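Local coordinates for protein alpha-fucosidase (Bifidobacterium bifidum, PDB 2EAB) that probably releases alpha-1,2-linked L-fucose from glycans by hydrolysis, this chain being the glycoside hydrolase family 95 catalytic part of a longer, calcium-binding bifidobacterial protein, at residues 718-729 with 741-752; 778-786 with 797-806. All coordinates share one frame; numbering follows the deposited sequence.

Contact 1 of 2, residues 718-729 with 741-752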
loop_
_atom_site.group_PDB
_atom_site.type_symbol
_atom_site.label_atom_id
_atom_site.label_comp_id
_atom_site.label_asym_id
_atom_site.label_seq_id
_atom_site.Cartn_x
_atom_site.Cartn_y
_atom_site.Cartn_z
ATOM N N GLN A 718 -18.996 15.182 1.948
ATOM C CA GLN A 718 -19.428 14.062 1.120
ATOM C C GLN A 718 -18.653 12.786 1.401
ATOM O O GLN A 718 -17.444 12.809 1.657
ATOM C CB GLN A 718 -19.335 14.417 -0.366
ATOM C CG GLN A 718 -20.237 15.571 -0.788
ATOM C CD GLN A 718 -21.709 15.300 -0.514
ATOM O OE1 GLN A 718 -22.304 15.888 0.391
ATOM N NE2 GLN A 718 -22.297 14.398 -1.286
ATOM N N SER A 719 -19.369 11.670 1.338
ATOM C CA SER A 719 -18.758 10.359 1.432
ATOM C C SER A 719 -17.966 10.054 0.165
ATOM O O SER A 719 -18.202 10.638 -0.898
ATOM C CB SER A 719 -19.835 9.294 1.633
ATOM O OG SER A 719 -19.259 8.010 1.791
ATOM N N ASN A 720 -17.002 9.155 0.298
ATOM C CA ASN A 720 -16.374 8.535 -0.854
ATOM C C ASN A 720 -15.867 7.158 -0.448
ATOM O O ASN A 720 -16.121 6.697 0.667
ATOM C CB ASN A 720 -15.267 9.417 -1.445
ATOM C CG ASN A 720 -15.230 9.360 -2.961
ATOM O OD1 ASN A 720 -14.993 8.302 -3.554
ATOM N ND2 ASN A 720 -15.463 10.503 -3.598
ATOM N N THR A 721 -15.165 6.498 -1.359
ATOM C CA THR A 721 -14.814 5.100 -1.194
ATOM C C THR A 721 -13.381 4.852 -1.631
ATOM O O THR A 721 -12.761 5.696 -2.293
ATOM C CB THR A 721 -15.712 4.205 -2.063
ATOM O OG1 THR A 721 -15.558 4.601 -3.432
ATOM C CG2 THR A 721 -17.188 4.317 -1.659
ATOM N N GLY A 722 -12.866 3.685 -1.258
ATOM C CA GLY A 722 -11.583 3.199 -1.749
ATOM C C GLY A 722 -10.450 4.199 -1.627
ATOM O O GLY A 722 -10.289 4.852 -0.592
ATOM N N TRP A 723 -9.668 4.328 -2.695
ATOM C CA TRP A 723 -8.486 5.191 -2.665
ATOM C C TRP A 723 -8.863 6.652 -2.423
ATOM O O TRP A 723 -8.088 7.409 -1.832
ATOM C CB TRP A 723 -7.636 5.057 -3.944
ATOM C CG TRP A 723 -8.364 5.448 -5.195
ATOM C CD1 TRP A 723 -8.996 4.612 -6.066
ATOM C CD2 TRP A 723 -8.550 6.776 -5.706
ATOM N NE1 TRP A 723 -9.568 5.333 -7.084
ATOM C CE2 TRP A 723 -9.311 6.664 -6.886
ATOM C CE3 TRP A 723 -8.146 8.051 -5.278
ATOM C CZ2 TRP A 723 -9.685 7.774 -7.642
ATOM C CZ3 TRP A 723 -8.521 9.155 -6.026
ATOM C CH2 TRP A 723 -9.280 9.009 -7.200
ATOM N N ALA A 724 -10.046 7.062 -2.878
ATOM C CA ALA A 724 -10.430 8.468 -2.774
ATOM C C ALA A 724 -10.654 8.875 -1.324
ATOM O O ALA A 724 -10.155 9.908 -0.880
ATOM C CB ALA A 724 -11.650 8.765 -3.627
ATOM N N ILE A 725 -11.382 8.056 -0.574
ATOM C CA ILE A 725 -11.570 8.348 0.843
ATOM C C ILE A 725 -10.247 8.224 1.615
ATOM O O ILE A 725 -9.962 9.044 2.491
ATOM C CB ILE A 725 -12.745 7.544 1.486
ATOM C CG1 ILE A 725 -13.175 8.182 2.811
ATOM C CG2 ILE A 725 -12.397 6.073 1.677
ATOM C CD1 ILE A 725 -13.767 9.562 2.660
ATOM N N GLY A 726 -9.430 7.232 1.265
ATOM C CA GLY A 726 -8.106 7.091 1.881
ATOM C C GLY A 726 -7.251 8.331 1.684
ATOM O O GLY A 726 -6.641 8.834 2.634
ATOM N N GLN A 727 -7.215 8.839 0.455
ATOM C CA GLN A 727 -6.469 10.056 0.160
ATOM C C GLN A 727 -7.016 11.262 0.925
ATOM O O GLN A 727 -6.256 12.070 1.475
ATOM C CB GLN A 727 -6.490 10.348 -1.338
ATOM C CG GLN A 727 -5.757 11.627 -1.695
ATOM C CD GLN A 727 -5.878 11.994 -3.152
ATOM O OE1 GLN A 727 -6.715 11.446 -3.883
ATOM N NE2 GLN A 727 -5.044 12.929 -3.592
ATOM N N ARG A 728 -8.339 11.384 0.964
ATOM C CA ARG A 728 -8.960 12.530 1.620
ATOM C C ARG A 728 -8.698 12.559 3.123
ATOM O O ARG A 728 -8.420 13.621 3.677
ATOM C CB ARG A 728 -10.451 12.616 1.295
ATOM C CG ARG A 728 -10.683 12.999 -0.154
ATOM C CD ARG A 728 -12.127 12.875 -0.564
ATOM N NE ARG A 728 -12.263 12.937 -2.016
ATOM C CZ ARG A 728 -13.404 13.195 -2.647
ATOM N NH1 ARG A 728 -14.517 13.431 -1.959
ATOM N NH2 ARG A 728 -13.434 13.222 -3.971
ATOM N N ILE A 729 -8.763 11.405 3.780
ATOM C CA ILE A 729 -8.440 11.331 5.209
ATOM C C ILE A 729 -7.019 11.844 5.471
ATOM O O ILE A 729 -6.809 12.707 6.328
ATOM C CB ILE A 729 -8.613 9.895 5.758
ATOM C CG1 ILE A 729 -10.086 9.478 5.706
ATOM C CG2 ILE A 729 -8.103 9.791 7.195
ATOM C CD1 ILE A 729 -10.298 7.978 5.845
ATOM N N THR A 741 -11.195 15.498 9.419
ATOM C CA THR A 741 -10.492 14.238 9.175
ATOM C C THR A 741 -11.255 13.075 9.796
ATOM O O THR A 741 -11.489 12.052 9.139
ATOM C CB THR A 741 -9.052 14.265 9.722
ATOM O OG1 THR A 741 -8.355 15.387 9.177
ATOM C CG2 THR A 741 -8.310 13.002 9.323
ATOM N N TYR A 742 -11.647 13.236 11.059
ATOM C CA TYR A 742 -12.418 12.212 11.744
ATOM C C TYR A 742 -13.754 11.931 11.052
ATOM O O TYR A 742 -14.174 10.781 10.934
ATOM C CB TYR A 742 -12.655 12.572 13.217
ATOM C CG TYR A 742 -13.601 11.605 13.863
ATOM C CD1 TYR A 742 -13.194 10.308 14.162
ATOM C CD2 TYR A 742 -14.923 11.959 14.112
ATOM C CE1 TYR A 742 -14.071 9.392 14.720
ATOM C CE2 TYR A 742 -15.810 11.054 14.674
ATOM C CZ TYR A 742 -15.379 9.770 14.970
ATOM O OH TYR A 742 -16.252 8.864 15.515
ATOM N N GLN A 743 -14.418 12.990 10.603
ATOM C CA GLN A 743 -15.686 12.832 9.894
ATOM C C GLN A 743 -15.516 11.987 8.627
ATOM O O GLN A 743 -16.415 11.227 8.257
ATOM C CB GLN A 743 -16.290 14.188 9.559
ATOM C CG GLN A 743 -16.957 14.896 10.716
ATOM C CD GLN A 743 -17.590 16.193 10.264
ATOM O OE1 GLN A 743 -18.812 16.317 10.213
ATOM N NE2 GLN A 743 -16.761 17.155 9.898
ATOM N N LEU A 744 -14.359 12.111 7.976
ATOM C CA LEU A 744 -14.052 11.287 6.808
ATOM C C LEU A 744 -13.785 9.830 7.186
ATOM O O LEU A 744 -14.181 8.924 6.455
ATOM C CB LEU A 744 -12.899 11.882 5.993
ATOM C CG LEU A 744 -13.253 13.185 5.267
ATOM C CD1 LEU A 744 -11.987 13.909 4.875
ATOM C CD2 LEU A 744 -14.147 12.954 4.042
ATOM N N VAL A 745 -13.128 9.603 8.324
ATOM C CA VAL A 745 -12.975 8.247 8.854
ATOM C C VAL A 745 -14.352 7.622 9.105
ATOM O O VAL A 745 -14.605 6.483 8.713
ATOM C CB VAL A 745 -12.118 8.218 10.144
ATOM C CG1 VAL A 745 -12.149 6.834 10.787
ATOM C CG2 VAL A 745 -10.678 8.622 9.846
ATOM N N GLU A 746 -15.248 8.387 9.728
ATOM C CA GLU A 746 -16.620 7.938 9.974
ATOM C C GLU A 746 -17.297 7.532 8.675
ATOM O O GLU A 746 -17.952 6.492 8.605
ATOM C CB GLU A 746 -17.445 9.055 10.596
ATOM C CG GLU A 746 -17.266 9.286 12.066
ATOM C CD GLU A 746 -18.257 10.318 12.577
ATOM O OE1 GLU A 746 -18.345 11.410 11.977
ATOM O OE2 GLU A 746 -18.957 10.033 13.572
ATOM N N LEU A 747 -17.142 8.370 7.655
ATOM C CA LEU A 747 -17.761 8.104 6.363
ATOM C C LEU A 747 -17.177 6.873 5.683
ATOM O O LEU A 747 -17.916 6.116 5.051
ATOM C CB LEU A 747 -17.695 9.331 5.456
ATOM C CG LEU A 747 -18.625 10.488 5.852
ATOM C CD1 LEU A 747 -18.256 11.771 5.122
ATOM C CD2 LEU A 747 -20.096 10.134 5.626
ATOM N N GLN A 748 -15.865 6.659 5.813
ATOM C CA GLN A 748 -15.249 5.444 5.282
ATOM C C GLN A 748 -15.827 4.200 5.950
ATOM O O GLN A 748 -16.163 3.223 5.279
ATOM C CB GLN A 748 -13.726 5.460 5.434
ATOM C CG GLN A 748 -13.081 4.206 4.833
ATOM C CD GLN A 748 -11.579 4.148 4.999
ATOM O OE1 GLN A 748 -11.024 4.673 5.961
ATOM N NE2 GLN A 748 -10.910 3.485 4.061
ATOM N N LEU A 749 -15.955 4.243 7.272
ATOM C CA LEU A 749 -16.482 3.104 8.010
ATOM C C LEU A 749 -17.940 2.830 7.648
ATOM O O LEU A 749 -18.344 1.678 7.549
ATOM C CB LEU A 749 -16.295 3.295 9.521
ATOM C CG LEU A 749 -14.984 2.735 10.094
ATOM C CD1 LEU A 749 -13.744 3.220 9.334
ATOM C CD2 LEU A 749 -14.847 3.069 11.566
ATOM N N LYS A 750 -18.714 3.884 7.420
ATOM C CA LYS A 750 -20.133 3.729 7.089
ATOM C C LYS A 750 -20.387 3.309 5.640
ATOM O O LYS A 750 -21.360 2.602 5.356
ATOM C CB LYS A 750 -20.903 5.015 7.385
ATOM C CG LYS A 750 -21.057 5.311 8.863
ATOM C CD LYS A 750 -21.708 6.663 9.086
ATOM C CE LYS A 750 -21.759 6.989 10.563
ATOM N NZ LYS A 750 -22.393 8.308 10.812
ATOM N N ASN A 751 -19.509 3.732 4.734
ATOM C CA ASN A 751 -19.786 3.642 3.300
ATOM C C ASN A 751 -18.748 2.906 2.456
ATOM O O ASN A 751 -18.914 2.805 1.241
ATOM C CB ASN A 751 -19.990 5.046 2.724
ATOM C CG ASN A 751 -21.152 5.774 3.361
ATOM O OD1 ASN A 751 -22.305 5.367 3.226
ATOM N ND2 ASN A 751 -20.855 6.859 4.065
ATOM N N ALA A 752 -17.690 2.397 3.079
ATOM C CA ALA A 752 -16.599 1.786 2.313
ATOM C C ALA A 752 -15.940 0.597 3.014
ATOM O O ALA A 752 -14.804 0.228 2.695
ATOM C CB ALA A 752 -15.558 2.841 1.913
#

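Contact 2 of 2, residues 778-786 with 797-806. With EDO (1,2-ethanediol), chain G.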
loop_
_atom_site.group_PDB
_atom_site.type_symbol
_atom_site.label_atom_id
_atom_site.label_comp_id
_atom_site.label_asym_id
_atom_site.label_seq_id
_atom_site.Cartn_x
_atom_site.Cartn_y
_atom_site.Cartn_z
ATOM N N GLU A 778 -1.489 9.959 10.945
ATOM C CA GLU A 778 -1.252 11.371 10.653
ATOM C C GLU A 778 -2.057 12.302 11.558
ATOM O O GLU A 778 -1.640 13.430 11.797
ATOM C CB GLU A 778 -1.509 11.694 9.175
ATOM C CG GLU A 778 -0.609 10.946 8.184
ATOM C CD GLU A 778 0.864 11.345 8.236
ATOM O OE1 GLU A 778 1.181 12.553 8.164
ATOM O OE2 GLU A 778 1.713 10.430 8.315
ATOM N N MET A 779 -3.192 11.840 12.077
ATOM C CA MET A 779 -3.929 12.633 13.065
ATOM C C MET A 779 -3.169 12.758 14.378
ATOM O O MET A 779 -3.205 13.805 15.031
ATOM C CB MET A 779 -5.315 12.047 13.319
ATOM C CG MET A 779 -6.315 12.383 12.228
ATOM S SD MET A 779 -8.014 12.068 12.710
ATOM C CE MET A 779 -8.021 10.350 12.266
ATOM N N LEU A 780 -2.479 11.685 14.751
ATOM C CA LEU A 780 -1.824 11.605 16.053
ATOM C C LEU A 780 -0.360 12.020 16.028
ATOM O O LEU A 780 0.192 12.406 17.065
ATOM C CB LEU A 780 -1.964 10.198 16.635
ATOM C CG LEU A 780 -3.397 9.662 16.720
ATOM C CD1 LEU A 780 -3.382 8.247 17.265
ATOM C CD2 LEU A 780 -4.292 10.560 17.573
ATOM N N LEU A 781 0.257 11.957 14.849
ATOM C CA LEU A 781 1.682 12.223 14.696
ATOM C C LEU A 781 1.984 12.628 13.267
ATOM O O LEU A 781 1.619 11.914 12.330
ATOM C CB LEU A 781 2.497 10.972 15.052
ATOM C CG LEU A 781 3.998 11.035 14.755
ATOM C CD1 LEU A 781 4.699 12.061 15.642
ATOM C CD2 LEU A 781 4.637 9.674 14.917
ATOM N N GLN A 782 2.646 13.764 13.093
ATOM C CA GLN A 782 3.205 14.121 11.794
ATOM C C GLN A 782 4.688 14.387 11.964
ATOM O O GLN A 782 5.133 14.771 13.051
ATOM C CB GLN A 782 2.474 15.321 11.185
ATOM C CG GLN A 782 1.125 14.920 10.590
ATOM C CD GLN A 782 0.190 16.080 10.309
ATOM O OE1 GLN A 782 0.622 17.180 9.960
ATOM N NE2 GLN A 782 -1.110 15.831 10.446
ATOM N N SER A 783 5.459 14.181 10.902
ATOM C CA SER A 783 6.897 14.398 10.988
ATOM C C SER A 783 7.521 14.797 9.655
ATOM O O SER A 783 8.723 14.635 9.463
ATOM C CB SER A 783 7.602 13.169 11.583
ATOM O OG SER A 783 7.457 12.019 10.762
ATOM N N ASN A 784 6.704 15.337 8.753
ATOM C CA ASN A 784 7.152 15.652 7.398
ATOM C C ASN A 784 7.478 17.116 7.156
ATOM O O ASN A 784 8.007 17.459 6.096
ATOM C CB ASN A 784 6.083 15.254 6.383
ATOM C CG ASN A 784 4.862 16.150 6.459
ATOM O OD1 ASN A 784 4.165 16.160 7.470
ATOM N ND2 ASN A 784 4.609 16.916 5.408
ATOM N N SER A 785 7.141 17.990 8.097
ATOM C CA SER A 785 7.261 19.415 7.822
ATOM C C SER A 785 8.590 20.002 8.282
ATOM O O SER A 785 9.390 19.325 8.927
ATOM C CB SER A 785 6.085 20.182 8.414
ATOM O OG SER A 785 6.031 21.484 7.868
ATOM N N THR A 786 8.819 21.253 7.899
ATOM C CA THR A 786 9.992 22.017 8.309
ATOM C C THR A 786 9.524 23.288 9.003
ATOM O O THR A 786 8.698 24.034 8.472
ATOM C CB THR A 786 10.884 22.346 7.101
ATOM O OG1 THR A 786 11.424 21.129 6.575
ATOM C CG2 THR A 786 12.032 23.271 7.491
ATOM N N ASN A 797 11.785 17.968 9.330
ATOM C CA ASN A 797 11.142 16.742 9.792
ATOM C C ASN A 797 10.956 16.728 11.305
ATOM O O ASN A 797 11.203 15.723 11.966
ATOM C CB ASN A 797 11.899 15.503 9.289
ATOM C CG ASN A 797 11.826 15.360 7.782
ATOM O OD1 ASN A 797 11.061 16.063 7.130
ATOM N ND2 ASN A 797 12.618 14.453 7.227
ATOM N N TYR A 798 10.507 17.854 11.851
ATOM C CA TYR A 798 10.261 17.934 13.284
ATOM C C TYR A 798 9.106 17.010 13.667
ATOM O O TYR A 798 8.193 16.754 12.863
ATOM C CB TYR A 798 10.004 19.383 13.731
ATOM C CG TYR A 798 8.730 20.009 13.199
ATOM C CD1 TYR A 798 7.524 19.868 13.884
ATOM C CD2 TYR A 798 8.735 20.763 12.030
ATOM C CE1 TYR A 798 6.348 20.444 13.411
ATOM C CE2 TYR A 798 7.562 21.347 11.546
ATOM C CZ TYR A 798 6.376 21.174 12.241
ATOM O OH TYR A 798 5.200 21.733 11.792
ATOM N N THR A 799 9.177 16.492 14.886
ATOM C CA THR A 799 8.172 15.593 15.427
ATOM C C THR A 799 6.984 16.413 15.903
ATOM O O THR A 799 7.130 17.245 16.800
ATOM C CB THR A 799 8.755 14.799 16.609
ATOM O OG1 THR A 799 9.967 14.157 16.205
ATOM C CG2 THR A 799 7.771 13.763 17.130
ATOM N N ASN A 800 5.815 16.177 15.310
ATOM C CA ASN A 800 4.618 16.951 15.611
ATOM C C ASN A 800 3.579 16.074 16.292
ATOM O O ASN A 800 2.955 15.217 15.657
ATOM C CB ASN A 800 4.068 17.588 14.331
ATOM C CG ASN A 800 2.942 18.566 14.591
ATOM O OD1 ASN A 800 2.446 18.681 15.717
ATOM N ND2 ASN A 800 2.526 19.273 13.544
ATOM N N ILE A 801 3.422 16.292 17.596
ATOM C CA ILE A 801 2.536 15.514 18.446
ATOM C C ILE A 801 1.098 16.029 18.364
ATOM O O ILE A 801 0.833 17.215 18.582
ATOM C CB ILE A 801 3.024 15.567 19.921
ATOM C CG1 ILE A 801 4.476 15.079 20.050
ATOM C CG2 ILE A 801 2.075 14.823 20.857
ATOM C CD1 ILE A 801 4.720 13.634 19.623
ATOM N N LEU A 802 0.181 15.110 18.060
ATOM C CA LEU A 802 -1.261 15.385 17.998
ATOM C C LEU A 802 -1.614 16.574 17.093
ATOM O O LEU A 802 -2.260 17.526 17.530
ATOM C CB LEU A 802 -1.844 15.547 19.410
ATOM C CG LEU A 802 -1.698 14.320 20.316
ATOM C CD1 LEU A 802 -2.131 14.650 21.735
ATOM C CD2 LEU A 802 -2.472 13.113 19.782
ATOM N N PRO A 803 -1.174 16.525 15.823
ATOM C CA PRO A 803 -1.386 17.636 14.891
ATOM C C PRO A 803 -2.823 17.805 14.391
ATOM O O PRO A 803 -3.181 18.883 13.932
ATOM C CB PRO A 803 -0.471 17.277 13.721
ATOM C CG PRO A 803 -0.434 15.782 13.750
ATOM C CD PRO A 803 -0.413 15.427 15.199
ATOM N N ALA A 804 -3.629 16.751 14.457
ATOM C CA ALA A 804 -5.008 16.813 13.970
ATOM C C ALA A 804 -5.886 15.886 14.801
ATOM O O ALA A 804 -6.517 14.954 14.294
ATOM C CB ALA A 804 -5.081 16.481 12.477
ATOM N N LEU A 805 -5.917 16.170 16.100
ATOM C CA LEU A 805 -6.660 15.364 17.051
ATOM C C LEU A 805 -8.140 15.734 16.997
ATOM O O LEU A 805 -8.497 16.896 17.197
ATOM C CB LEU A 805 -6.116 15.582 18.461
ATOM C CG LEU A 805 -6.833 14.855 19.599
ATOM C CD1 LEU A 805 -6.582 13.358 19.534
ATOM C CD2 LEU A 805 -6.390 15.423 20.933
ATOM N N PRO A 806 -9.009 14.749 16.710
ATOM C CA PRO A 806 -10.439 15.044 16.667
ATOM C C PRO A 806 -11.000 15.342 18.049
ATOM O O PRO A 806 -10.596 14.716 19.030
ATOM C CB PRO A 806 -11.055 13.735 16.152
ATOM C CG PRO A 806 -9.924 12.945 15.591
ATOM C CD PRO A 806 -8.734 13.337 16.390
HETATM C C1 EDO G . 2.868 10.396 4.881
HETATM O O1 EDO G . 3.234 11.199 6.111
HETATM C C2 EDO G . 3.127 8.885 5.256
HETATM O O2 EDO G . 4.521 8.769 5.633
HETATM O O HOH W 1 9.604 15.313 5.107
HETATM O O HOH W 2 6.401 17.643 10.863
#

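Contact 1 of 2, residues 718-729 with 741-752
Ile729 fits as a knob into a hole formed by Thr741, Leu744, Val745 and Gln748 of the facing helix. Its CB bond leaves to one side, and the branches then bring the side chain closer. CG1 lies beside the backbone N (chi1 -66°) and slides past Leu744, with Ile729 CG1 3.7 Å from Leu744 CB. Ile729 CG2, the second branch, meets two methyls, Thr741 CG2 and Val745 CG2, each at 3.9 Å. Beyond CG1 the chain is extended, and the tip Ile729 CD1 comes 3.4 Å from Gln748 OE1, crossing that side chain at about a right angle.

Gln748 reaches this place with CG anti to the backbone N (chi1 -178°) and a straight chain beyond. Its amide is held from outside: OE1 accepts from Asn772 and NE2 donates to Gly768 O, both on helix 767-780. The same chain crosses Ile725 obliquely, with Ile725 CG2 3.7 Å from Gln748 CG.

The two helices, 722-734 and 738-751, form an antiparallel helical hairpin. The axes of the short segments are 9.4 Å apart at an angle of 160°. The hairpin belongs to the family 95 catalytic domain, whose clan is built on six-hairpin helical barrels.

Leu744 fills the middle of the hairpin. Its CD2 is 3.7 Å from Ile725 CD1, and its CD1 rests near the backbone of Arg728. In the loop that leads into helix 722-734, Gln718 O lies 3.7 Å from Leu747 CD1, and Ala752 CB lies against the backbone of Thr721.

Contact 2 of 2, residues 778-786 with 797-806
Pro803 packs its ring against the side chain of Gln782 and the last turn of helix 767-780. Pro803 CG is 3.4 Å from Gln782 NE2. Four main-chain hydrogen bonds join the segments here. Ala804 N donates to Met779 O, and Leu802 N to Leu780 O. Gln782 and Asn800 exchange two, the shorter being Asn800 N to Gln782 O at 2.7 Å.

Gln782 and Asn800 are thus an antiparallel hydrogen-bonded pair, next to the non-hydrogen-bonded pair Leu781 and Ile801. Helix 767-780 passes directly into strand 781-782, an outermost strand of a five-strand mixed sheet. The contact thereby joins the last helix turn of the family 95 catalytic region to a strand of the family's C-terminal domain. Leu781 CD1 meets Thr799 CG2 at 3.8 Å. At the helix end, Met779 SD touches Pro806 CG at 3.6 Å.

Two helices place the Gln782 amide. Gln782 NE2 donates to Glu778 O of helix 767-780 at 2.8 Å (159° at the hydrogen), from above the carbonyl plane, and also to Ala733 O of helix 722-734. With an alanine here, both carbonyls would probably lose this donor, and a gap would be likely to open beside Pro803.

Farther along, water 1 bridges Asn784 O and Asn797 OD1. Water 2 joins Ser785 N to Tyr798 O and sits over one face of the Tyr798 ring. Asp695 is hydrogen-bonded to both Ser785 OG and Tyr798 OH.

Contact 1 closes along the chain before contact 2 opens, and their centres are about 20 Å apart. They touch where helix 738-751 meets helix 767-780. Thr741 CG2 of contact 1 packs 3.5 Å from Met779 SD of contact 2. Tyr742 CB lies 3.5 Å from Pro806 CB. Contact 1 lies away from the calcium sites. Contact 2 has its Asn784 and Asn797 side chains about 4 Å from those of Asp690 and Glu520, respectively. Both acids bind calcium in a structure of this protein, but that ion is not bound here. Ethanediol, probably from crystallisation, hydrogen-bonds to Glu778 and Arg734, the latter on the hairpin helix 722-734.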